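Local coordinates for biogenic amine-binding protein (Rhodnius prolixus, PDB 4GE1), which binds small biogenic amines such as tryptamine within a lipocalin barrel, probably sequestering host serotonin and norepinephrine during blood feeding, at residues L184-L187 with L188-F192. Numbering follows the deposited sequence.
Sequences LQKL and LKQSF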
ATOM      1  N   LEU A 184       7.575  -3.345 -12.269  1.00 28.32           N
ATOM      2  CA  LEU A 184       7.174  -4.028 -11.051  1.00 28.85           C
ATOM      3  C   LEU A 184       7.873  -5.388 -10.971  1.00 36.93           C
ATOM      4  O   LEU A 184       8.517  -5.710  -9.970  1.00 35.62           O
ATOM      5  CB  LEU A 184       5.649  -4.212 -11.001  1.00 28.69           C
ATOM      6  CG  LEU A 184       4.749  -3.003 -10.698  1.00 31.28           C
ATOM      7  CD1 LEU A 184       3.295  -3.448 -10.688  1.00 32.42           C
ATOM      8  CD2 LEU A 184       5.104  -2.369  -9.358  1.00 27.92           C
ATOM      9  N   GLN A 185       7.739  -6.178 -12.033  1.00 31.13           N
ATOM     10  CA  GLN A 185       8.334  -7.517 -12.084  1.00 33.72           C
ATOM     11  C   GLN A 185       9.865  -7.441 -11.981  1.00 31.71           C
ATOM     12  O   GLN A 185      10.485  -8.168 -11.212  1.00 39.56           O
ATOM     13  CB  GLN A 185       7.892  -8.241 -13.368  1.00 36.37           C
ATOM     14  CG  GLN A 185       8.676  -9.509 -13.701  1.00 70.06           C
ATOM     15  CD  GLN A 185       8.333 -10.689 -12.798  1.00 91.33           C
ATOM     16  OE1 GLN A 185       7.298 -10.701 -12.126  1.00 95.13           O
ATOM     17  NE2 GLN A 185       9.206 -11.692 -12.785  1.00100.73           N
ATOM     18  N   LYS A 186      10.466  -6.530 -12.738  1.00 30.02           N
ATOM     19  CA  LYS A 186      11.911  -6.362 -12.724  1.00 34.77           C
ATOM     20  C   LYS A 186      12.471  -5.975 -11.346  1.00 37.37           C
ATOM     21  O   LYS A 186      13.451  -6.560 -10.879  1.00 35.90           O
ATOM     22  CB  LYS A 186      12.308  -5.320 -13.768  1.00 45.02           C
ATOM     23  CG  LYS A 186      13.793  -5.216 -14.030  1.00 53.73           C
ATOM     24  CD  LYS A 186      14.064  -4.122 -15.052  1.00 61.57           C
ATOM     25  CE  LYS A 186      13.650  -2.762 -14.505  1.00 65.11           C
ATOM     26  NZ  LYS A 186      14.493  -2.355 -13.353  1.00 59.37           N
ATOM     27  N   LEU A 187      11.868  -4.982 -10.696  1.00 30.15           N
ATOM     28  CA  LEU A 187      12.388  -4.540  -9.405  1.00 32.11           C
ATOM     29  C   LEU A 187      12.180  -5.605  -8.326  1.00 37.82           C
ATOM     30  O   LEU A 187      13.005  -5.766  -7.423  1.00 32.37           O
ATOM     31  CB  LEU A 187      11.784  -3.188  -8.991  1.00 27.04           C
ATOM     32  CG  LEU A 187      12.291  -1.976  -9.784  1.00 30.07           C
ATOM     33  CD1 LEU A 187      11.647  -0.694  -9.312  1.00 30.62           C
ATOM     34  CD2 LEU A 187      13.803  -1.872  -9.685  1.00 35.22           C
ATOM     35  N   LEU A 188      11.089  -6.351  -8.438  1.00 37.03           N
ATOM     36  CA  LEU A 188      10.807  -7.402  -7.476  1.00 32.61           C
ATOM     37  C   LEU A 188      11.915  -8.457  -7.478  1.00 37.87           C
ATOM     38  O   LEU A 188      12.276  -8.996  -6.426  1.00 36.56           O
ATOM     39  CB  LEU A 188       9.458  -8.054  -7.772  1.00 29.92           C
ATOM     40  CG  LEU A 188       8.957  -9.042  -6.715  1.00 40.06           C
ATOM     41  CD1 LEU A 188       8.236  -8.305  -5.595  1.00 44.43           C
ATOM     42  CD2 LEU A 188       8.039 -10.074  -7.350  1.00 38.37           C
ATOM     43  N   LYS A 189      12.456  -8.746  -8.656  1.00 30.75           N
ATOM     44  CA  LYS A 189      13.489  -9.772  -8.775  1.00 47.52           C
ATOM     45  C   LYS A 189      14.903  -9.209  -8.565  1.00 43.72           C
ATOM     46  O   LYS A 189      15.822  -9.937  -8.199  1.00 45.93           O
ATOM     47  CB  LYS A 189      13.371 -10.509 -10.113  1.00 57.14           C
ATOM     48  CG  LYS A 189      14.269 -11.732 -10.221  1.00 77.70           C
ATOM     49  CD  LYS A 189      13.657 -12.806 -11.109  1.00 93.43           C
ATOM     50  CE  LYS A 189      13.418 -12.298 -12.524  1.00 97.77           C
ATOM     51  NZ  LYS A 189      12.896 -13.374 -13.415  1.00 99.48           N
ATOM     52  N   GLN A 190      15.055  -7.905  -8.776  1.00 45.83           N
ATOM     53  CA  GLN A 190      16.333  -7.213  -8.605  1.00 44.20           C
ATOM     54  C   GLN A 190      16.886  -7.304  -7.182  1.00 44.94           C
ATOM     55  O   GLN A 190      16.130  -7.259  -6.209  1.00 42.25           O
ATOM     56  CB  GLN A 190      16.162  -5.742  -8.981  1.00 39.78           C
ATOM     57  CG  GLN A 190      17.449  -4.940  -9.022  1.00 47.96           C
ATOM     58  CD  GLN A 190      17.358  -3.793 -10.006  1.00 52.83           C
ATOM     59  OE1 GLN A 190      16.902  -3.974 -11.137  1.00 50.31           O
ATOM     60  NE2 GLN A 190      17.774  -2.602  -9.579  1.00 49.13           N
ATOM     61  N   SER A 191      18.208  -7.410  -7.062  1.00 40.33           N
ATOM     62  CA  SER A 191      18.844  -7.463  -5.747  1.00 46.80           C
ATOM     63  C   SER A 191      19.064  -6.070  -5.151  1.00 43.40           C
ATOM     64  O   SER A 191      19.479  -5.153  -5.852  1.00 44.27           O
ATOM     65  CB  SER A 191      20.180  -8.212  -5.806  1.00 48.00           C
ATOM     66  OG  SER A 191      20.789  -8.230  -4.523  1.00 53.74           O
ATOM     67  N   PHE A 192      18.787  -5.924  -3.858  1.00 42.84           N
ATOM     68  CA  PHE A 192      19.061  -4.680  -3.137  1.00 44.20           C
ATOM     69  C   PHE A 192      19.802  -4.995  -1.848  1.00 47.10           C
ATOM     70  O   PHE A 192      19.199  -5.022  -0.776  1.00 51.77           O
ATOM     71  CB  PHE A 192      17.759  -3.942  -2.797  1.00 41.93           C
ATOM     72  CG  PHE A 192      17.010  -3.440  -3.994  1.00 45.97           C
ATOM     73  CD1 PHE A 192      17.190  -2.143  -4.444  1.00 48.91           C
ATOM     74  CD2 PHE A 192      16.110  -4.258  -4.660  1.00 44.45           C
ATOM     75  CE1 PHE A 192      16.492  -1.674  -5.545  1.00 42.23           C
ATOM     76  CE2 PHE A 192      15.413  -3.793  -5.764  1.00 38.12           C
ATOM     77  CZ  PHE A 192      15.609  -2.504  -6.207  1.00 38.62           C
TER
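With CG of Leu187 placed beside its own backbone N (chi1 -72°) and CG of Phe192 turned the same way (chi1 -66°), a leucine from the last turn of a helix and a phenylalanine from the chain just beyond it are brought across one another. The apolar touch is made by a single branch, Leu187 CD2, which lies 4.0 Å from Phe192 CZ. The ring also meets backbone: Leu187 O sits at its edge, in the ring plane, 3.5 Å from CE2. The example illustrates how a helix ends: regular bonds run up to the carbonyl of Lys186, while those beyond it turn to other partners, Leu187 O taking only weak bonds, from Gln190 N and Lys57 NZ, and Leu188 O a hydrogen bond from the same Lys57 NZ. Leu188 N donates to Leu184 O at 3.1 Å and Lys189 N to Gln185 O at 3.3 Å, both regular i to i+4 bonds. The last of the series, Gln190 N to Lys186 O, is 3.0 Å long. Gln190 then leaves helical geometry, its psi of 144° sending the chain out in an extended course that carries Phe192 back alongside Leu187. The Gln190 side chain runs beside that of Leu187, its amide within van der Waals range of CD2, and beside that of Lys186, whose NZ stays 3.7 Å from OE1. Its NE2 donates a hydrogen bond to the backbone carbonyl of Asp99, and Lys186 NZ bonds weakly to that of Lys98, so both polar ends reach the turn between strands 88-96 and 102-115. Helix 181-189 thus packs against the outside of the lipocalin barrel, Leu184 and Leu187 resting on Val59 of strand 55-64 and Leu188 on Leu47 and Gln49 of strand 43-50.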